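PDB 4MO9: periplasmic binding protein from Veillonella parvula, which probably captures a solute, perhaps an iron chelate, outside the cytoplasmic membrane and delivers it to an ABC importer. Local coordinates for residues E39-Q44 and F53-L58; D132-M137 and I142-I147. One frame throughout, in Å; residues are numbered along the deposited sequence.

Contact 1: E39-Q44 and F53-L58; sequences ERVVLQ and FTISAL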
ATOM      1  N   GLU A  39      -7.663 -18.832  13.990  1.00 34.37           N
ATOM      2  CA  GLU A  39      -7.465 -19.728  12.853  1.00 37.31           C
ATOM      3  C   GLU A  39      -8.668 -19.707  11.914  1.00 36.46           C
ATOM      4  O   GLU A  39      -8.755 -20.508  10.973  1.00 36.54           O
ATOM      5  CB  GLU A  39      -7.122 -21.150  13.319  1.00 40.75           C
ATOM      6  CG  GLU A  39      -8.231 -21.862  14.056  1.00 44.01           C
ATOM      7  CD  GLU A  39      -7.773 -23.180  14.686  1.00 50.60           C
ATOM      8  OE1 GLU A  39      -8.155 -23.433  15.848  1.00 49.41           O
ATOM      9  OE2 GLU A  39      -7.045 -23.961  14.026  1.00 54.68           O
ATOM     10  N   ARG A  40      -9.588 -18.776  12.172  1.00 33.77           N
ATOM     11  CA  ARG A  40     -10.733 -18.550  11.293  1.00 31.64           C
ATOM     12  C   ARG A  40     -10.960 -17.054  11.074  1.00 32.40           C
ATOM     13  O   ARG A  40     -11.983 -16.484  11.491  1.00 31.51           O
ATOM     14  CB  ARG A  40     -11.983 -19.245  11.839  1.00 31.94           C
ATOM     15  CG  ARG A  40     -11.839 -20.756  11.864  1.00 34.78           C
ATOM     16  CD  ARG A  40     -13.108 -21.448  12.330  1.00 43.71           C
ATOM     17  NE  ARG A  40     -14.162 -21.368  11.324  1.00 47.55           N
ATOM     18  CZ  ARG A  40     -14.192 -22.101  10.214  1.00 52.94           C
ATOM     19  NH1 ARG A  40     -13.214 -22.965   9.954  1.00 55.63           N
ATOM     20  NH2 ARG A  40     -15.194 -21.964   9.354  1.00 52.68           N
ATOM     21  N   VAL A  41      -9.994 -16.422  10.408  1.00 30.53           N
ATOM     22  CA  VAL A  41     -10.021 -14.985  10.174  1.00 28.54           C
ATOM     23  C   VAL A  41     -10.952 -14.642   8.999  1.00 31.94           C
ATOM     24  O   VAL A  41     -11.001 -15.388   8.017  1.00 34.50           O
ATOM     25  CB  VAL A  41      -8.587 -14.477   9.875  1.00 28.65           C
ATOM     26  CG1 VAL A  41      -8.573 -12.973   9.581  1.00 27.97           C
ATOM     27  CG2 VAL A  41      -7.634 -14.813  11.039  1.00 29.55           C
ATOM     28  N   VAL A  42     -11.700 -13.539   9.107  1.00 31.72           N
ATOM     29  CA  VAL A  42     -12.407 -12.961   7.953  1.00 32.58           C
ATOM     30  C   VAL A  42     -11.614 -11.751   7.459  1.00 32.29           C
ATOM     31  O   VAL A  42     -11.396 -10.790   8.207  1.00 32.38           O
ATOM     32  CB  VAL A  42     -13.852 -12.521   8.299  1.00 35.72           C
ATOM     33  CG1 VAL A  42     -14.474 -11.751   7.139  1.00 35.76           C
ATOM     34  CG2 VAL A  42     -14.716 -13.726   8.657  1.00 41.10           C
ATOM     35  N   LEU A  43     -11.162 -11.807   6.211  1.00 31.37           N
ATOM     36  CA  LEU A  43     -10.358 -10.727   5.632  1.00 29.73           C
ATOM     37  C   LEU A  43     -11.200  -9.561   5.139  1.00 28.67           C
ATOM     38  O   LEU A  43     -12.305  -9.751   4.619  1.00 28.83           O
ATOM     39  CB  LEU A  43      -9.556 -11.259   4.443  1.00 31.67           C
ATOM     40  CG  LEU A  43      -8.617 -12.425   4.737  1.00 35.45           C
ATOM     41  CD1 LEU A  43      -8.005 -12.953   3.428  1.00 33.86           C
ATOM     42  CD2 LEU A  43      -7.533 -11.981   5.711  1.00 32.51           C
ATOM     43  N   GLN A  44     -10.658  -8.351   5.281  1.00 29.27           N
ATOM     44  CA  GLN A  44     -11.190  -7.162   4.630  1.00 28.52           C
ATOM     45  C   GLN A  44     -10.023  -6.374   4.040  1.00 30.99           C
ATOM     46  O   GLN A  44      -8.898  -6.434   4.573  1.00 28.61           O
ATOM     47  CB  GLN A  44     -11.940  -6.276   5.626  1.00 28.79           C
ATOM     48  CG  GLN A  44     -13.235  -6.860   6.129  1.00 30.07           C
ATOM     49  CD  GLN A  44     -14.319  -6.884   5.063  1.00 31.36           C
ATOM     50  OE1 GLN A  44     -14.672  -7.948   4.546  1.00 35.97           O
ATOM     51  NE2 GLN A  44     -14.869  -5.724   4.752  1.00 27.72           N
ATOM     52  N   PHE A  53      -1.639  -9.221   3.499  1.00 28.37           N
ATOM     53  CA  PHE A  53      -0.195  -9.340   3.284  1.00 25.17           C
ATOM     54  C   PHE A  53       0.546  -9.620   4.585  1.00 26.39           C
ATOM     55  O   PHE A  53       1.518 -10.376   4.597  1.00 28.06           O
ATOM     56  CB  PHE A  53       0.372  -8.088   2.627  1.00 24.48           C
ATOM     57  CG  PHE A  53       0.351  -8.136   1.126  1.00 27.63           C
ATOM     58  CD1 PHE A  53      -0.357  -7.193   0.403  1.00 31.14           C
ATOM     59  CD2 PHE A  53       1.036  -9.128   0.442  1.00 29.45           C
ATOM     60  CE1 PHE A  53      -0.382  -7.230  -0.984  1.00 31.91           C
ATOM     61  CE2 PHE A  53       1.020  -9.168  -0.951  1.00 33.49           C
ATOM     62  CZ  PHE A  53       0.309  -8.223  -1.659  1.00 33.39           C
ATOM     63  N   THR A  54       0.110  -9.006   5.680  1.00 26.89           N
ATOM     64  CA  THR A  54       0.722  -9.307   6.982  1.00 25.66           C
ATOM     65  C   THR A  54       0.508 -10.770   7.367  1.00 26.74           C
ATOM     66  O   THR A  54       1.448 -11.467   7.789  1.00 26.37           O
ATOM     67  CB  THR A  54       0.191  -8.368   8.072  1.00 27.01           C
ATOM     68  OG1 THR A  54       0.353  -7.007   7.626  1.00 27.79           O
ATOM     69  CG2 THR A  54       0.947  -8.572   9.387  1.00 24.02           C
ATOM     70  N   ILE A  55      -0.719 -11.253   7.209  1.00 25.77           N
ATOM     71  CA  ILE A  55      -1.009 -12.642   7.547  1.00 26.37           C
ATOM     72  C   ILE A  55      -0.168 -13.598   6.693  1.00 30.48           C
ATOM     73  O   ILE A  55       0.410 -14.563   7.216  1.00 29.59           O
ATOM     74  CB  ILE A  55      -2.523 -12.943   7.439  1.00 24.56           C
ATOM     75  CG1 ILE A  55      -3.283 -12.122   8.484  1.00 23.95           C
ATOM     76  CG2 ILE A  55      -2.804 -14.424   7.610  1.00 25.58           C
ATOM     77  CD1 ILE A  55      -4.829 -12.301   8.453  1.00 28.25           C
ATOM     78  N   SER A  56      -0.063 -13.316   5.393  1.00 29.90           N
ATOM     79  CA  SER A  56       0.721 -14.168   4.504  1.00 29.27           C
ATOM     80  C   SER A  56       2.181 -14.157   4.933  1.00 30.80           C
ATOM     81  O   SER A  56       2.856 -15.180   4.886  1.00 33.10           O
ATOM     82  CB  SER A  56       0.605 -13.689   3.056  1.00 33.07           C
ATOM     83  OG  SER A  56      -0.747 -13.633   2.641  1.00 34.90           O
ATOM     84  N   ALA A  57       2.669 -12.996   5.355  1.00 29.08           N
ATOM     85  CA  ALA A  57       4.062 -12.870   5.780  1.00 30.38           C
ATOM     86  C   ALA A  57       4.333 -13.632   7.076  1.00 28.65           C
ATOM     87  O   ALA A  57       5.449 -14.110   7.306  1.00 30.87           O
ATOM     88  CB  ALA A  57       4.426 -11.401   5.936  1.00 29.33           C
ATOM     89  N   LEU A  58       3.311 -13.749   7.919  1.00 29.47           N
ATOM     90  CA  LEU A  58       3.426 -14.461   9.193  1.00 29.82           C
ATOM     91  C   LEU A  58       3.259 -15.971   9.027  1.00 34.44           C
ATOM     92  O   LEU A  58       3.978 -16.764   9.652  1.00 33.82           O
ATOM     93  CB  LEU A  58       2.383 -13.922  10.184  1.00 28.61           C
ATOM     94  CG  LEU A  58       2.656 -12.499  10.672  1.00 31.33           C
ATOM     95  CD1 LEU A  58       1.398 -11.847  11.248  1.00 32.06           C
ATOM     96  CD2 LEU A  58       3.769 -12.501  11.703  1.00 31.29           C
TER

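Contact 2: D132-M137 and I142-I147; sequences DAKAKM and IQTIYI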
ATOM      1  N   ASP A 132     -22.241  -0.465  10.747  1.00 44.62           N
ATOM      2  CA  ASP A 132     -22.965  -1.441   9.926  1.00 47.23           C
ATOM      3  C   ASP A 132     -23.002  -2.875  10.467  1.00 43.99           C
ATOM      4  O   ASP A 132     -23.994  -3.563  10.267  1.00 48.63           O
ATOM      5  CB  ASP A 132     -22.384  -1.498   8.504  1.00 43.48           C
ATOM      6  CG  ASP A 132     -22.815  -0.327   7.633  1.00 47.96           C
ATOM      7  OD1 ASP A 132     -23.738   0.424   8.031  1.00 49.47           O
ATOM      8  OD2 ASP A 132     -22.229  -0.172   6.531  1.00 46.94           O
ATOM      9  N   ALA A 133     -21.925  -3.319  11.118  1.00 37.73           N
ATOM     10  CA  ALA A 133     -21.713  -4.751  11.369  1.00 39.77           C
ATOM     11  C   ALA A 133     -21.251  -5.137  12.779  1.00 39.79           C
ATOM     12  O   ALA A 133     -21.574  -6.230  13.249  1.00 37.95           O
ATOM     13  CB  ALA A 133     -20.726  -5.321  10.337  1.00 38.90           C
ATOM     14  N   LYS A 134     -20.471  -4.272  13.431  1.00 39.99           N
ATOM     15  CA  LYS A 134     -19.812  -4.636  14.693  1.00 38.00           C
ATOM     16  C   LYS A 134     -20.765  -5.167  15.766  1.00 37.78           C
ATOM     17  O   LYS A 134     -20.435  -6.135  16.436  1.00 36.98           O
ATOM     18  CB  LYS A 134     -18.961  -3.486  15.260  1.00 36.99           C
ATOM     19  CG  LYS A 134     -18.154  -3.901  16.512  1.00 37.02           C
ATOM     20  CD  LYS A 134     -17.146  -2.822  16.971  1.00 37.09           C
ATOM     21  CE  LYS A 134     -16.312  -3.308  18.179  1.00 35.33           C
ATOM     22  NZ  LYS A 134     -17.164  -3.743  19.332  1.00 35.68           N
ATOM     23  N   ALA A 135     -21.941  -4.561  15.920  1.00 34.20           N
ATOM     24  CA  ALA A 135     -22.900  -5.071  16.899  1.00 39.99           C
ATOM     25  C   ALA A 135     -23.237  -6.531  16.592  1.00 40.21           C
ATOM     26  O   ALA A 135     -23.380  -7.351  17.510  1.00 38.37           O
ATOM     27  CB  ALA A 135     -24.167  -4.223  16.928  1.00 37.13           C
ATOM     28  N   LYS A 136     -23.341  -6.859  15.307  1.00 35.55           N
ATOM     29  CA  LYS A 136     -23.662  -8.226  14.911  1.00 44.22           C
ATOM     30  C   LYS A 136     -22.478  -9.165  15.132  1.00 40.62           C
ATOM     31  O   LYS A 136     -22.661 -10.326  15.533  1.00 41.90           O
ATOM     32  CB  LYS A 136     -24.158  -8.272  13.466  1.00 45.31           C
ATOM     33  CG  LYS A 136     -25.533  -7.620  13.300  1.00 48.92           C
ATOM     34  CD  LYS A 136     -26.068  -7.796  11.894  1.00 51.17           C
ATOM     35  CE  LYS A 136     -27.440  -7.162  11.739  1.00 54.58           C
ATOM     36  NZ  LYS A 136     -27.905  -7.245  10.322  1.00 58.22           N
HETATM   37  N   MSE A 137     -21.275  -8.652  14.910  1.00 35.03           N
HETATM   38  CA  MSE A 137     -20.059  -9.422  15.160  1.00 33.62           C
HETATM   39  C   MSE A 137     -19.919  -9.683  16.664  1.00 35.95           C
HETATM   40  O   MSE A 137     -19.645 -10.820  17.088  1.00 35.54           O
HETATM   41  CB  MSE A 137     -18.828  -8.682  14.624  1.00 30.95           C
HETATM   42  CG  MSE A 137     -18.858  -8.329  13.114  1.00 41.68           C
HETATM   43 SE   MSE A 137     -18.967  -9.901  11.962  0.66 41.26          SE
HETATM   44  CE  MSE A 137     -20.834  -9.669  11.425  1.00 48.97           C
ATOM     45  N   ILE A 142     -17.582 -12.791  17.870  1.00 35.73           N
ATOM     46  CA  ILE A 142     -16.421 -12.598  17.002  1.00 36.47           C
ATOM     47  C   ILE A 142     -15.615 -11.379  17.462  1.00 37.18           C
ATOM     48  O   ILE A 142     -16.186 -10.310  17.709  1.00 36.91           O
ATOM     49  CB  ILE A 142     -16.862 -12.415  15.531  1.00 35.64           C
ATOM     50  CG1 ILE A 142     -17.650 -13.651  15.070  1.00 39.84           C
ATOM     51  CG2 ILE A 142     -15.669 -12.155  14.624  1.00 34.08           C
ATOM     52  CD1 ILE A 142     -18.616 -13.381  13.930  1.00 42.95           C
ATOM     53  N   GLN A 143     -14.295 -11.529  17.565  1.00 34.97           N
ATOM     54  CA  GLN A 143     -13.453 -10.438  18.065  1.00 34.52           C
ATOM     55  C   GLN A 143     -13.048  -9.476  16.962  1.00 31.32           C
ATOM     56  O   GLN A 143     -12.814  -9.892  15.825  1.00 32.14           O
ATOM     57  CB  GLN A 143     -12.216 -10.991  18.780  1.00 34.43           C
ATOM     58  CG  GLN A 143     -12.573 -11.977  19.896  1.00 36.75           C
ATOM     59  CD  GLN A 143     -13.559 -11.386  20.883  1.00 43.30           C
ATOM     60  OE1 GLN A 143     -13.301 -10.341  21.489  1.00 44.45           O
ATOM     61  NE2 GLN A 143     -14.708 -12.044  21.043  1.00 46.38           N
ATOM     62  N   THR A 144     -12.954  -8.194  17.303  1.00 27.92           N
ATOM     63  CA  THR A 144     -12.506  -7.174  16.353  1.00 27.86           C
ATOM     64  C   THR A 144     -11.117  -6.686  16.780  1.00 31.41           C
ATOM     65  O   THR A 144     -10.890  -6.409  17.974  1.00 29.30           O
ATOM     66  CB  THR A 144     -13.467  -5.970  16.355  1.00 29.95           C
ATOM     67  OG1 THR A 144     -14.761  -6.377  15.875  1.00 31.11           O
ATOM     68  CG2 THR A 144     -12.926  -4.839  15.495  1.00 28.68           C
ATOM     69  N   ILE A 145     -10.189  -6.595  15.828  1.00 29.24           N
ATOM     70  CA  ILE A 145      -8.863  -6.043  16.097  1.00 26.01           C
ATOM     71  C   ILE A 145      -8.567  -4.932  15.095  1.00 25.45           C
ATOM     72  O   ILE A 145      -8.474  -5.187  13.883  1.00 26.25           O
ATOM     73  CB  ILE A 145      -7.768  -7.140  16.042  1.00 27.06           C
ATOM     74  CG1 ILE A 145      -7.996  -8.167  17.165  1.00 31.66           C
ATOM     75  CG2 ILE A 145      -6.390  -6.539  16.184  1.00 27.14           C
ATOM     76  CD1 ILE A 145      -6.892  -9.246  17.234  1.00 32.77           C
ATOM     77  N   TYR A 146      -8.432  -3.694  15.571  1.00 25.58           N
ATOM     78  CA  TYR A 146      -8.168  -2.575  14.634  1.00 24.06           C
ATOM     79  C   TYR A 146      -6.689  -2.469  14.293  1.00 23.45           C
ATOM     80  O   TYR A 146      -5.838  -2.634  15.165  1.00 25.36           O
ATOM     81  CB  TYR A 146      -8.676  -1.248  15.209  1.00 25.61           C
ATOM     82  CG  TYR A 146     -10.185  -1.217  15.322  1.00 29.02           C
ATOM     83  CD1 TYR A 146     -10.983  -1.410  14.196  1.00 28.42           C
ATOM     84  CD2 TYR A 146     -10.809  -1.000  16.541  1.00 27.95           C
ATOM     85  CE1 TYR A 146     -12.362  -1.395  14.289  1.00 30.02           C
ATOM     86  CE2 TYR A 146     -12.192  -0.985  16.643  1.00 30.74           C
ATOM     87  CZ  TYR A 146     -12.957  -1.181  15.509  1.00 31.54           C
ATOM     88  OH  TYR A 146     -14.330  -1.169  15.599  1.00 34.95           O
ATOM     89  N   ILE A 147      -6.385  -2.188  13.025  1.00 25.14           N
ATOM     90  CA  ILE A 147      -5.011  -2.018  12.571  1.00 23.72           C
ATOM     91  C   ILE A 147      -4.968  -0.730  11.736  1.00 26.53           C
ATOM     92  O   ILE A 147      -6.018  -0.195  11.360  1.00 25.54           O
ATOM     93  CB  ILE A 147      -4.551  -3.214  11.711  1.00 25.00           C
ATOM     94  CG1 ILE A 147      -5.396  -3.304  10.433  1.00 27.27           C
ATOM     95  CG2 ILE A 147      -4.638  -4.533  12.506  1.00 24.95           C
ATOM     96  CD1 ILE A 147      -4.871  -4.321   9.415  1.00 27.05           C
TER

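Contact 1: E39-Q44 and F53-L58
Ile55 points its end methyl into the notch between Val41 and Leu43, and that one carbon makes every side-chain contact between segment 39-44 and the 53-58 helix segment. Val41 and Ile55 approach tip to tip, CG1 of Val41 standing 4.0 Å from CD1 of Ile55. The Leu43 side chain runs oblique to Ile55 instead, and brings its CD2 branch to 3.9 Å from the same Ile55 CD1. CG1 of Val41 and CD2 of Leu43 are themselves 4.1 Å apart, so the three methyls form a nearly equilateral triangle at van der Waals spacing. Ile55 gets its reach from a straight chain: with chi2 at 178° CD1 lies anti to the residue's own CA, so the chain is extended. Val41 answers with the branch set opposite its own backbone N (chi1 178°), while its CG2 takes the place beside that N. The backbones stay well separated, the nearest CA atoms, those of Val41 and Ile55, being 9.7 Å apart, and no hydrogen bond joins the segments. The joint is therefore purely apolar, small in area and buried; Val41 of the strand and Leu43 just beyond its end, two residues on, both face the helix. This is the usual packing of a helix on a parallel sheet, here within the beta-alpha-beta unit of strand 41-42, helix 52-59 and strand 67-69. Around it, Ile164 and Leu168 of helix 154-168 also touch Ile55, and Val118 and Phe120 of strand 118-122 touch Val41. Strand 41-42 is hydrogen-bonded between strands 67-69 and 118-122, while Ala57 and Leu58 turn to helix 171-194.

Contact 2: D132-M137 and I142-I147
Tyr146 meets Lys134 at its hydroxyl and Thr144 on a ring face. The Thr144 methyl CG2, from a neighbour within the same strand, rests on that face near its rim, 3.6 Å above the ring plane. The aliphatic part of Lys134 passes beyond the phenol end at about a right angle to the tyrosine side chain, on the same side of the ring plane as that methyl, with Lys134 CD 3.5 Å from Tyr146 OH. Lys134 CE then reaches Thr144 OG1 at a loose 4.1 Å. Lys134 sets out with CG opposite its backbone N (chi1 -174°) and stays extended as far as CE; the bend at chi4 (-56°) turns NZ aside to a salt bridge with Asp138. The two hydroxyls it brushes are also engaged: Tyr146 OH hydrogen-bonds to Glu130 and Thr144 OG1 to Tyr129. At the other end a backbone bond ties the segments, Ile142 N to Met137 O at 3.0 Å, with an N-H...O angle of 156°. It runs from residue i+5 back to i, consistent with the 6→1 bond of a Schellman motif, and the chain turns through Gly141 into the strand. Selenomethionine Met137, folded at chi2 and chi3, brings SE to 4.0 Å from Ile142 CD1, the two chains slanting past each other. Ile142 CB also rests 3.6 Å from Met137 O. Met137 touches Tyr129 as well as Ala108 and Val112 of helix 108-112, while Tyr146 packs on Ile121. Helix 134-139 thus leads by a tight turn into edge strand 143-147, which pairs in parallel with strand 118-122 and lies alongside helix 123-132.

In the fold
Contact 1 closes before contact 2 opens along the chain, and both belong to the same lobe of the bilobed binding-protein fold. Their centres lie 15 Å apart and their nearest atoms about 6 Å, without touching. Both rest on the parallel sheet ordered 67-69, 41-42, 118-122, 143-147, where strand 118-122 separates the two strands involved. Helix 52-59 of contact 1 and helix 134-139 of contact 2 cover opposite faces, giving a three-layer alpha-beta-alpha arrangement. The Leu43 side chain of contact 1 lies about 11 Å from a bound trimethylamine oxide; strand 41-42 leads on to Trp45 and Ala48 of that pocket.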